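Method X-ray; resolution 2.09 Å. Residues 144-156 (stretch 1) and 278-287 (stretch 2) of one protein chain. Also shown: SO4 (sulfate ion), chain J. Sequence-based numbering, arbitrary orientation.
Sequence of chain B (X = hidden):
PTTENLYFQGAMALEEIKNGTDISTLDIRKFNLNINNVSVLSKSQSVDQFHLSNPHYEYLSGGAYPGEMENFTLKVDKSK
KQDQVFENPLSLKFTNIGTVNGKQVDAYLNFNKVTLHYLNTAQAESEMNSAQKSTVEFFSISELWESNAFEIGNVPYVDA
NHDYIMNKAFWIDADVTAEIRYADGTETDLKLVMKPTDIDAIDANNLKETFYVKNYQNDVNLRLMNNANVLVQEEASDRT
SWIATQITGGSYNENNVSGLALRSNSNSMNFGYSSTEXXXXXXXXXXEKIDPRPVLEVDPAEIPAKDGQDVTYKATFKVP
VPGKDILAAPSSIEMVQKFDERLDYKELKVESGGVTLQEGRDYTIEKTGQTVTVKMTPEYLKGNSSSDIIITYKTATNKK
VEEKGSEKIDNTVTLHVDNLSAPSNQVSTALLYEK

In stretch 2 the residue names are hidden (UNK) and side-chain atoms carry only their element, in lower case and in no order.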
# COMPACT_ATOMS: atom_id res chain seq x y z
N LEU B 144 19.47 -1.39 -6.99
CA LEU B 144 20.08 -2.17 -8.08
C LEU B 144 19.06 -2.58 -9.14
O LEU B 144 19.39 -2.63 -10.32
CB LEU B 144 20.74 -3.45 -7.57
CG LEU B 144 21.91 -3.47 -6.59
CD1 LEU B 144 22.66 -4.79 -6.74
CD2 LEU B 144 22.83 -2.28 -6.80
N TRP B 145 17.85 -2.90 -8.71
CA TRP B 145 16.85 -3.53 -9.56
C TRP B 145 15.71 -2.59 -9.91
O TRP B 145 15.33 -2.47 -11.08
CB TRP B 145 16.31 -4.79 -8.88
CG TRP B 145 17.42 -5.64 -8.33
CD1 TRP B 145 17.62 -5.99 -7.03
CD2 TRP B 145 18.50 -6.22 -9.07
NE1 TRP B 145 18.75 -6.76 -6.91
CE2 TRP B 145 19.31 -6.91 -8.15
CE3 TRP B 145 18.85 -6.22 -10.42
CZ2 TRP B 145 20.46 -7.61 -8.55
CZ3 TRP B 145 20.00 -6.90 -10.81
CH2 TRP B 145 20.79 -7.59 -9.87
N GLU B 146 15.15 -1.93 -8.90
CA GLU B 146 14.13 -0.91 -9.08
C GLU B 146 14.47 0.25 -8.16
O GLU B 146 15.22 0.10 -7.20
CB GLU B 146 12.75 -1.40 -8.63
CG GLU B 146 12.30 -2.75 -9.13
CD GLU B 146 10.96 -3.15 -8.52
OE1 GLU B 146 10.35 -2.32 -7.79
OE2 GLU B 146 10.52 -4.29 -8.76
N SER B 147 13.87 1.40 -8.46
CA SER B 147 13.91 2.55 -7.58
C SER B 147 13.11 2.27 -6.30
O SER B 147 12.12 1.54 -6.32
CB SER B 147 13.32 3.78 -8.28
OG SER B 147 14.15 4.22 -9.34
N ASN B 148 13.56 2.83 -5.19
CA ASN B 148 12.73 2.87 -3.99
C ASN B 148 12.22 1.51 -3.54
O ASN B 148 11.05 1.34 -3.23
CB ASN B 148 11.55 3.81 -4.24
CG ASN B 148 11.96 5.26 -4.26
OD1 ASN B 148 12.65 5.72 -3.36
ND2 ASN B 148 11.58 5.98 -5.30
N ALA B 149 13.11 0.53 -3.50
CA ALA B 149 12.66 -0.82 -3.23
C ALA B 149 13.55 -1.52 -2.22
O ALA B 149 14.68 -1.10 -1.96
CB ALA B 149 12.61 -1.63 -4.54
N PHE B 150 13.01 -2.58 -1.64
CA PHE B 150 13.81 -3.49 -0.84
C PHE B 150 13.72 -4.90 -1.41
O PHE B 150 12.81 -5.23 -2.18
CB PHE B 150 13.40 -3.45 0.64
CG PHE B 150 11.94 -3.72 0.89
CD1 PHE B 150 11.47 -5.02 1.02
CD2 PHE B 150 11.04 -2.67 1.03
CE1 PHE B 150 10.13 -5.28 1.27
CE2 PHE B 150 9.69 -2.91 1.27
CZ PHE B 150 9.24 -4.22 1.41
N GLU B 151 14.69 -5.73 -1.04
CA GLU B 151 14.78 -7.08 -1.57
C GLU B 151 14.77 -8.11 -0.45
O GLU B 151 15.51 -7.97 0.51
CB GLU B 151 16.09 -7.20 -2.35
CG GLU B 151 16.41 -8.58 -2.89
CD GLU B 151 17.53 -8.52 -3.92
OE1 GLU B 151 17.91 -7.39 -4.30
OE2 GLU B 151 18.03 -9.60 -4.34
N ILE B 152 13.93 -9.12 -0.58
CA ILE B 152 13.91 -10.23 0.38
C ILE B 152 14.28 -11.50 -0.36
O ILE B 152 13.78 -11.75 -1.45
CB ILE B 152 12.53 -10.39 1.03
CG1 ILE B 152 12.11 -9.07 1.69
CG2 ILE B 152 12.57 -11.49 2.06
CD1 ILE B 152 10.68 -9.05 2.15
N GLY B 153 15.17 -12.30 0.23
CA GLY B 153 15.65 -13.49 -0.46
C GLY B 153 16.97 -13.98 0.12
O GLY B 153 17.54 -13.34 1.00
N ASN B 154 17.46 -15.11 -0.39
CA ASN B 154 18.66 -15.75 0.16
C ASN B 154 19.81 -15.79 -0.85
O ASN B 154 20.71 -16.62 -0.75
CB ASN B 154 18.35 -17.15 0.64
CG ASN B 154 17.94 -18.08 -0.50
OD1 ASN B 154 17.67 -17.63 -1.61
ND2 ASN B 154 17.91 -19.37 -0.22
N VAL B 155 19.77 -14.90 -1.83
CA VAL B 155 20.90 -14.75 -2.72
C VAL B 155 21.88 -13.75 -2.12
O VAL B 155 21.55 -12.57 -2.00
CB VAL B 155 20.46 -14.25 -4.10
CG1 VAL B 155 21.66 -14.21 -5.02
CG2 VAL B 155 19.36 -15.14 -4.67
N PRO B 156 23.08 -14.20 -1.76
CA PRO B 156 24.05 -13.28 -1.17
C PRO B 156 24.38 -12.09 -2.07
O PRO B 156 24.35 -12.16 -3.31
CB PRO B 156 25.31 -14.14 -1.03
CG PRO B 156 24.83 -15.54 -1.05
CD PRO B 156 23.65 -15.55 -1.94
N UNK B 278 18.03 -20.63 -3.98
CA UNK B 278 18.63 -19.33 -4.28
C UNK B 278 17.75 -18.43 -5.15
O UNK B 278 17.76 -18.53 -6.37
o UNK B 278 20.59 -18.16 -5.19
c UNK B 278 20.04 -20.28 -6.21
c UNK B 278 20.06 -19.46 -4.92
N UNK B 279 16.99 -17.55 -4.51
CA UNK B 279 16.26 -16.53 -5.25
C UNK B 279 15.86 -15.40 -4.33
O UNK B 279 15.97 -15.51 -3.12
c UNK B 279 15.02 -17.11 -5.95
s UNK B 279 13.63 -17.52 -4.85
N UNK B 280 15.43 -14.30 -4.92
CA UNK B 280 14.96 -13.18 -4.14
C UNK B 280 13.95 -12.41 -4.97
O UNK B 280 13.85 -12.61 -6.19
o UNK B 280 16.68 -11.64 -4.87
c UNK B 280 16.12 -12.28 -3.73
N UNK B 281 13.20 -11.54 -4.30
CA UNK B 281 12.23 -10.70 -4.97
C UNK B 281 12.34 -9.27 -4.46
O UNK B 281 12.84 -9.03 -3.36
c UNK B 281 10.81 -11.23 -4.77
N UNK B 282 11.86 -8.34 -5.26
CA UNK B 282 12.04 -6.93 -4.98
C UNK B 282 10.67 -6.31 -4.76
O UNK B 282 9.72 -6.61 -5.49
c UNK B 282 12.76 -6.22 -6.16
c UNK B 282 12.93 -4.74 -5.88
c UNK B 282 14.11 -6.86 -6.42
N UNK B 283 10.57 -5.46 -3.75
CA UNK B 283 9.29 -4.88 -3.37
C UNK B 283 9.38 -3.39 -3.14
O UNK B 283 10.36 -2.89 -2.59
c UNK B 283 7.47 -9.01 -2.52
c UNK B 283 8.79 -5.50 -2.06
c UNK B 283 7.55 -7.63 -2.49
c UNK B 283 8.71 -6.99 -2.09
c UNK B 283 9.73 -9.14 -1.71
c UNK B 283 9.79 -7.76 -1.70
c UNK B 283 8.56 -9.77 -2.12
N UNK B 284 8.32 -2.69 -3.53
CA UNK B 284 8.12 -1.32 -3.09
C UNK B 284 6.85 -1.25 -2.27
O UNK B 284 6.17 -2.25 -2.11
N UNK B 285 6.53 -0.08 -1.73
CA UNK B 285 5.24 0.09 -1.09
C UNK B 285 4.51 1.21 -1.80
O UNK B 285 5.11 2.19 -2.21
c UNK B 285 6.26 -0.07 2.68
c UNK B 285 5.46 -1.95 1.24
c UNK B 285 5.39 0.40 0.40
c UNK B 285 6.16 -0.61 1.25
N UNK B 286 3.20 1.06 -1.95
CA UNK B 286 2.45 1.98 -2.79
C UNK B 286 1.15 2.42 -2.14
O UNK B 286 0.69 1.83 -1.15
c UNK B 286 3.22 0.62 -4.85
c UNK B 286 2.09 1.31 -4.11
c UNK B 286 4.70 -1.28 -5.17
c UNK B 286 3.81 1.22 -5.97
o UNK B 286 6.29 -1.28 -6.95
c UNK B 286 3.67 -0.64 -4.47
c UNK B 286 4.83 0.59 -6.66
c UNK B 286 5.27 -0.65 -6.26
N UNK B 287 0.55 3.46 -2.70
CA UNK B 287 -0.86 3.73 -2.55
C UNK B 287 -1.41 4.16 -3.89
O UNK B 287 -0.67 4.63 -4.77
c UNK B 287 -0.94 7.38 -1.16
c UNK B 287 -0.78 4.45 -0.12
c UNK B 287 -0.48 6.16 -1.95
c UNK B 287 -1.17 4.86 -1.53
S SO4 J . 7.16 0.02 -10.21
O1 SO4 J . 6.80 -0.90 -11.28
O2 SO4 J . 7.38 -0.72 -8.98
O3 SO4 J . 6.08 0.99 -10.03
O4 SO4 J . 8.41 0.71 -10.55
O HOH W 1 8.62 -5.53 -7.76
O HOH W 2 8.55 1.83 -2.42

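Position 278 carries one carbon bearing an oxygen and a carbon, and that oxygen lies 3.3 Å from Val155 CG2: this is Thr278. Its OG1 rests on a methyl group rather than on a polar partner in stretch 1.

Position 279 has one carbon and then a sulfur. Its CB points away from stretch 1, and its backbone does the pairing: Asn154 N donates to the O of 279 (3.1 Å), while the N of 279 donates to Asn154 OD1 (3.0 Å), a side chain standing in for a strand carbonyl. This is Cys279.

At position 280 one carbon ends in one oxygen, 2.5 Å from Glu151 OE2. This is Ser280, and its OG donates that short hydrogen bond. Its CB also sits 3.5 Å from Gly153 CA; a CB on Gly153 would fall 2.0 Å from it, a clash.

Position 281 has a lone carbon. Backbone bonds flank it, the N of 281 to Ile152 O at 2.9 Å and Ile152 N to the O of 281 at 3.0 Å. This is Ala281.

Position 282 shows one carbon carrying two more, packed by Ala149, Trp145 and Glu146: Val282. CG1 reaches Ala149 CB at 3.4 Å and CG2 reaches Trp145 CD1 at 3.7 Å, so the two methyls divide these neighbours.

Position 283 has one carbon leading to a ring of six carbons with no oxygen; the CB lies over the face of the Phe150 ring, 3.6 Å from Phe150 CE1. This is Phe283. The two rings, tilted 30°, slide apart and barely overlap. Phe283 CE2 meets Ile152 CD1 at 4.0 Å.

Position 284 has no side-chain atoms, and its CA is 4.0 Å from Asn148 O: Gly284.

Position 285 has four carbons forked at the second, and the forking carbon meets the edge of the Phe150 ring, 4.2 Å from Phe150 CE2. A water joins the N of 285 to Asn148 O. This is Leu285.

At 286 a six-carbon ring bears an oxygen, which lies 4.3 Å from Glu146 OE1: Tyr286. Its OH donates a very short 2.4 Å bond to sulfate O2.

Position 287, four carbons forked at the first with one two-carbon arm, is out of reach of stretch 1; it is Ile287.

The contact is an antiparallel pairing with alternating chemistry. Paired backbone bonds at Phe150–Phe283 and Ile152–Ala281 fix the register. Phe150, Ile152, Ala281 and Phe283 share an apolar face; Glu151, Ser280 and Val282 point to the other, where Gly153 leaves room for the CB of Ser280 and a hydroxyl–carboxylate bond sits beside that close approach.

Stretch 2 278-287: TCSAVFGLYI
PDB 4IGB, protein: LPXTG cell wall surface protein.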